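Local coordinates for protein putative cytidylyltransferase (Burkholderia pseudomallei, PDB 5X9Q) that probably transfers the adenylyl group of ATP to D-glycero-beta-D-manno-heptose 1-phosphate, giving ADP-heptose and diphosphate in the bacterial heptose pathway, at residues A[48-53]-A[154-159]; A[116-121]-A[140-145]. All blocks are in the same frame, centred on the assembly; numbering follows the deposited sequence.

Contact 1. Residues A[48-53]-A[154-159]; sequences LHRGHV and PFEHDR
Phe155 lays the edge of its ring against the backbone of Gly51, in the first turn of helix 50-62. Its CD1 lies 3.9 Å from Gly51 O, and that oxygen sits close to the plane of the ring. The ring gets there because CG is turned anti to the carbonyl carbon (chi1 -73°). Gly51 has no side chain, so the two backbones come close here, with Gly51 CA 4.7 Å from Phe155 CA.

On the other flank, Glu156 and Arg50 cross at about a right angle. Glu156 OE2 reaches only Arg50 CD, at 4.2 Å; it stays 4.9 Å from Arg50 NE, so the charges are near but not in contact. The extended Arg50 chain carries its guanidinium to the second subunit instead, where Asp92 and Glu18 form salt bridges with it. No hydrogen bond joins the two segments.

The helix start is fixed from within. His49 N donates to His52 ND1 over 3.2 Å, in the plane of that ring, and Gly51 N makes a weak bond of 3.0 Å to His49 ND1. Together His49 and His52 form a capping box. Residues 49-52 read HRGH and open the helix after the first strand, as expected of the HIGH-type signature of cytidylyltransferase-like nucleotidyltransferases.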
# COMPACT_ATOMS: atom_id res chain seq x y z
N LEU A 48 6.52 0.72 4.93
CA LEU A 48 5.10 0.91 5.20
C LEU A 48 4.59 -0.21 6.07
O LEU A 48 4.86 -1.38 5.80
CB LEU A 48 4.28 0.95 3.91
CG LEU A 48 4.17 2.24 3.11
CD1 LEU A 48 3.23 2.02 1.96
CD2 LEU A 48 3.60 3.30 4.00
N HIS A 49 3.81 0.15 7.08
CA HIS A 49 3.12 -0.83 7.87
C HIS A 49 1.66 -0.42 7.96
O HIS A 49 1.27 0.62 7.44
CB HIS A 49 3.74 -0.98 9.26
CG HIS A 49 3.85 0.32 10.01
ND1 HIS A 49 2.76 0.98 10.52
CD2 HIS A 49 4.94 1.03 10.39
CE1 HIS A 49 3.16 2.08 11.14
NE2 HIS A 49 4.48 2.13 11.08
N ARG A 50 0.86 -1.25 8.62
CA ARG A 50 -0.58 -1.05 8.65
C ARG A 50 -1.02 0.25 9.33
O ARG A 50 -2.04 0.83 8.96
CB ARG A 50 -1.24 -2.25 9.33
CG ARG A 50 -2.74 -2.22 9.24
CD ARG A 50 -3.34 -3.39 9.96
NE ARG A 50 -4.76 -3.46 9.69
CZ ARG A 50 -5.51 -4.53 9.89
NH1 ARG A 50 -4.96 -5.64 10.38
NH2 ARG A 50 -6.81 -4.49 9.62
N GLY A 51 -0.25 0.71 10.31
CA GLY A 51 -0.55 1.97 10.97
C GLY A 51 -0.43 3.15 10.03
O GLY A 51 -1.25 4.05 10.03
N HIS A 52 0.61 3.11 9.19
CA HIS A 52 0.82 4.11 8.16
C HIS A 52 -0.38 4.24 7.24
O HIS A 52 -0.88 5.34 7.01
CB HIS A 52 2.04 3.75 7.33
CG HIS A 52 3.34 4.02 8.00
ND1 HIS A 52 4.38 3.12 7.99
CD2 HIS A 52 3.79 5.10 8.68
CE1 HIS A 52 5.42 3.63 8.62
NE2 HIS A 52 5.09 4.84 9.05
N VAL A 53 -0.86 3.13 6.69
CA VAL A 53 -1.93 3.22 5.70
C VAL A 53 -3.29 3.49 6.34
O VAL A 53 -4.12 4.15 5.74
CB VAL A 53 -2.00 1.95 4.80
CG1 VAL A 53 -0.68 1.81 4.00
CG2 VAL A 53 -2.31 0.70 5.60
N PRO A 154 -4.34 8.91 15.69
CA PRO A 154 -3.65 7.75 16.25
C PRO A 154 -3.47 6.70 15.21
O PRO A 154 -4.25 6.65 14.33
CB PRO A 154 -4.61 7.27 17.31
CG PRO A 154 -5.91 7.75 16.87
CD PRO A 154 -5.64 9.10 16.33
N PHE A 155 -2.36 5.86 15.36
CA PHE A 155 -2.02 4.88 14.34
C PHE A 155 -2.98 3.70 14.20
O PHE A 155 -3.42 3.37 13.10
CB PHE A 155 -0.62 4.31 14.61
CG PHE A 155 0.49 5.26 14.30
CD1 PHE A 155 0.71 5.71 13.01
CD2 PHE A 155 1.33 5.71 15.31
CE1 PHE A 155 1.73 6.60 12.73
CE2 PHE A 155 2.36 6.60 15.03
CZ PHE A 155 2.56 7.04 13.74
N GLU A 156 -3.24 3.02 15.34
CA GLU A 156 -4.16 1.92 15.35
C GLU A 156 -5.12 2.19 16.43
O GLU A 156 -4.76 2.31 17.61
CB GLU A 156 -3.56 0.52 15.59
CG GLU A 156 -2.73 -0.03 14.42
CD GLU A 156 -2.32 -1.45 14.76
OE1 GLU A 156 -1.64 -1.65 15.81
OE2 GLU A 156 -2.66 -2.37 13.97
N HIS A 157 -6.37 2.31 16.01
CA HIS A 157 -7.50 2.57 16.89
C HIS A 157 -8.61 1.65 16.39
O HIS A 157 -8.64 1.28 15.22
CB HIS A 157 -7.93 4.03 16.80
CG HIS A 157 -8.04 4.55 15.40
ND1 HIS A 157 -6.94 4.90 14.65
CD2 HIS A 157 -9.12 4.77 14.61
CE1 HIS A 157 -7.33 5.32 13.46
NE2 HIS A 157 -8.65 5.25 13.41
N ASP A 158 -9.51 1.29 17.29
CA ASP A 158 -10.60 0.41 16.95
C ASP A 158 -11.69 1.27 16.38
O ASP A 158 -12.30 2.08 17.07
CB ASP A 158 -11.11 -0.41 18.16
CG ASP A 158 -12.12 -1.52 17.80
OD1 ASP A 158 -12.49 -1.72 16.61
OD2 ASP A 158 -12.52 -2.21 18.77
N ARG A 159 -11.91 1.08 15.06
CA ARG A 159 -12.89 1.81 14.31
C ARG A 159 -14.16 1.02 14.08
O ARG A 159 -14.22 -0.21 14.18
CB ARG A 159 -12.36 2.25 12.93
CG ARG A 159 -11.28 3.33 12.95
CD ARG A 159 -10.99 3.98 11.60
NE ARG A 159 -10.46 2.95 10.65
CZ ARG A 159 -9.13 2.64 10.62
NH1 ARG A 159 -8.21 3.29 11.41
NH2 ARG A 159 -8.69 1.68 9.75

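Contact 2. Residues A[116-121]-A[140-145]; sequences SLIEAV and SALVRG
Leu142 pushes its CD2 methyl between Ile118 and Glu119 of the neighbouring helix. Leu142 CD2 lies 3.7 Å from Ile118 CG2, and the two side chains slide past each other in opposite directions. The same Ile118 methyl also meets Val143, CG2 to CG2 at 3.7 Å, with these side chains crossing at about a right angle. Ile118 CG2 is thus shared by two residues of helix 138-145. Ile118 turns CG1 anti to its carbonyl carbon (chi1 -71°), which leaves CG2 anti to the backbone N and facing helix 138-145. Pro123 also touches Ile118 and Val143, and Phe40 of strand 38-43 touches Ile118.

The segments 116-121 and 140-145 run nearly parallel, their axes 16° apart and 10.1 Å from each other at closest approach. This is the layout of a Rossmann-like alpha/beta fold, in which helices 115-121 and 138-145 each precede a strand of the parallel sheet, 125-129 and 149-153.

Contacts with Glu119 form the second kind, of methyl against backbone and aliphatic chain. Leu142 CD2 approaches Glu119 N at 3.7 Å and Glu119 CB at 3.8 Å. Leu142 CD1 is more distant from the carboxylate, 4.2 Å from Glu119 OE1.

No hydrogen bond joins segments 116-121 and 140-145. Arg144 turns its guanidinium to Asp135 in a salt bridge, and Ser140 OG bonds to Met134 O.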
# COMPACT_ATOMS: atom_id res chain seq x y z
N SER A 116 8.99 24.88 5.61
CA SER A 116 8.95 25.69 4.39
C SER A 116 8.14 24.98 3.31
O SER A 116 7.54 25.64 2.46
CB SER A 116 10.36 26.00 3.85
OG SER A 116 10.87 24.87 3.15
N LEU A 117 8.14 23.64 3.31
CA LEU A 117 7.28 22.94 2.35
C LEU A 117 5.80 23.29 2.66
O LEU A 117 5.06 23.71 1.77
CB LEU A 117 7.50 21.43 2.39
CG LEU A 117 6.54 20.57 1.54
CD1 LEU A 117 6.56 20.91 0.05
CD2 LEU A 117 6.86 19.12 1.72
N ILE A 118 5.42 23.18 3.93
CA ILE A 118 4.05 23.47 4.35
C ILE A 118 3.65 24.91 4.07
O ILE A 118 2.49 25.19 3.73
CB ILE A 118 3.86 23.15 5.84
CG1 ILE A 118 3.88 21.63 6.02
CG2 ILE A 118 2.53 23.73 6.36
CD1 ILE A 118 3.75 21.15 7.43
N GLU A 119 4.61 25.81 4.18
CA GLU A 119 4.33 27.20 3.91
C GLU A 119 3.96 27.32 2.43
O GLU A 119 2.99 28.01 2.05
CB GLU A 119 5.54 28.09 4.30
CG GLU A 119 5.42 29.58 3.98
CD GLU A 119 6.48 30.46 4.69
OE1 GLU A 119 6.71 30.28 5.91
OE2 GLU A 119 7.13 31.29 4.02
N ALA A 120 4.68 26.59 1.60
CA ALA A 120 4.50 26.65 0.16
C ALA A 120 3.20 25.98 -0.28
O ALA A 120 2.51 26.43 -1.19
CB ALA A 120 5.72 26.01 -0.55
N VAL A 121 2.86 24.88 0.38
CA VAL A 121 1.69 24.09 0.03
C VAL A 121 0.39 24.70 0.57
O VAL A 121 -0.67 24.59 -0.04
CB VAL A 121 1.86 22.67 0.57
CG1 VAL A 121 0.54 21.90 0.49
CG2 VAL A 121 2.97 21.93 -0.20
N SER A 140 2.26 23.20 13.12
CA SER A 140 0.91 23.41 13.64
C SER A 140 0.62 24.88 13.76
O SER A 140 -0.46 25.35 13.37
CB SER A 140 0.75 22.79 15.02
OG SER A 140 0.93 21.39 14.98
N ALA A 141 1.58 25.61 14.31
CA ALA A 141 1.43 27.03 14.50
C ALA A 141 1.33 27.69 13.15
O ALA A 141 0.51 28.59 12.96
CB ALA A 141 2.62 27.61 15.30
N LEU A 142 2.16 27.24 12.21
CA LEU A 142 2.13 27.82 10.88
C LEU A 142 0.73 27.69 10.29
O LEU A 142 0.13 28.70 9.88
CB LEU A 142 3.15 27.15 9.96
CG LEU A 142 3.17 27.71 8.53
CD1 LEU A 142 3.61 29.17 8.49
CD2 LEU A 142 4.06 26.87 7.63
N VAL A 143 0.20 26.47 10.28
CA VAL A 143 -1.09 26.23 9.64
C VAL A 143 -2.25 26.92 10.37
O VAL A 143 -3.12 27.54 9.74
CB VAL A 143 -1.39 24.72 9.54
CG1 VAL A 143 -2.81 24.49 9.06
CG2 VAL A 143 -0.42 24.09 8.59
N ARG A 144 -2.25 26.80 11.70
CA ARG A 144 -3.29 27.48 12.48
C ARG A 144 -3.18 28.97 12.31
O ARG A 144 -4.19 29.68 12.41
CB ARG A 144 -3.20 27.12 13.96
CG ARG A 144 -3.63 25.72 14.29
CD ARG A 144 -3.15 25.34 15.66
NE ARG A 144 -3.67 24.04 16.03
CZ ARG A 144 -3.26 23.32 17.06
NH1 ARG A 144 -2.28 23.76 17.84
NH2 ARG A 144 -3.84 22.15 17.31
N GLY A 145 -1.96 29.44 12.04
CA GLY A 145 -1.71 30.87 11.89
C GLY A 145 -2.59 31.48 10.82
O GLY A 145 -2.99 32.65 10.96

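How the contacts relate
The two contacts lie on opposite sides of the chain's centre. Their own centres are 25 Å apart and their nearest atoms about 13 Å. Along the chain, contact 2 is nested inside the loop closed by contact 1. Both belong to one cytidylyltransferase-like domain and its parallel five-stranded sheet. Strand 149-153 links them directly: helix 138-145 leads into it, and segment 154-159 leaves it. Contact 2 pairs two neighbouring helices within one subunit. Contact 1 brings the loop after that strand to the helix that follows strand 38-43, and it also borders the second subunit of the assembly. As in related enzymes, the HRGH residues of contact 1 probably belong to the nucleotide site, away from contact 2.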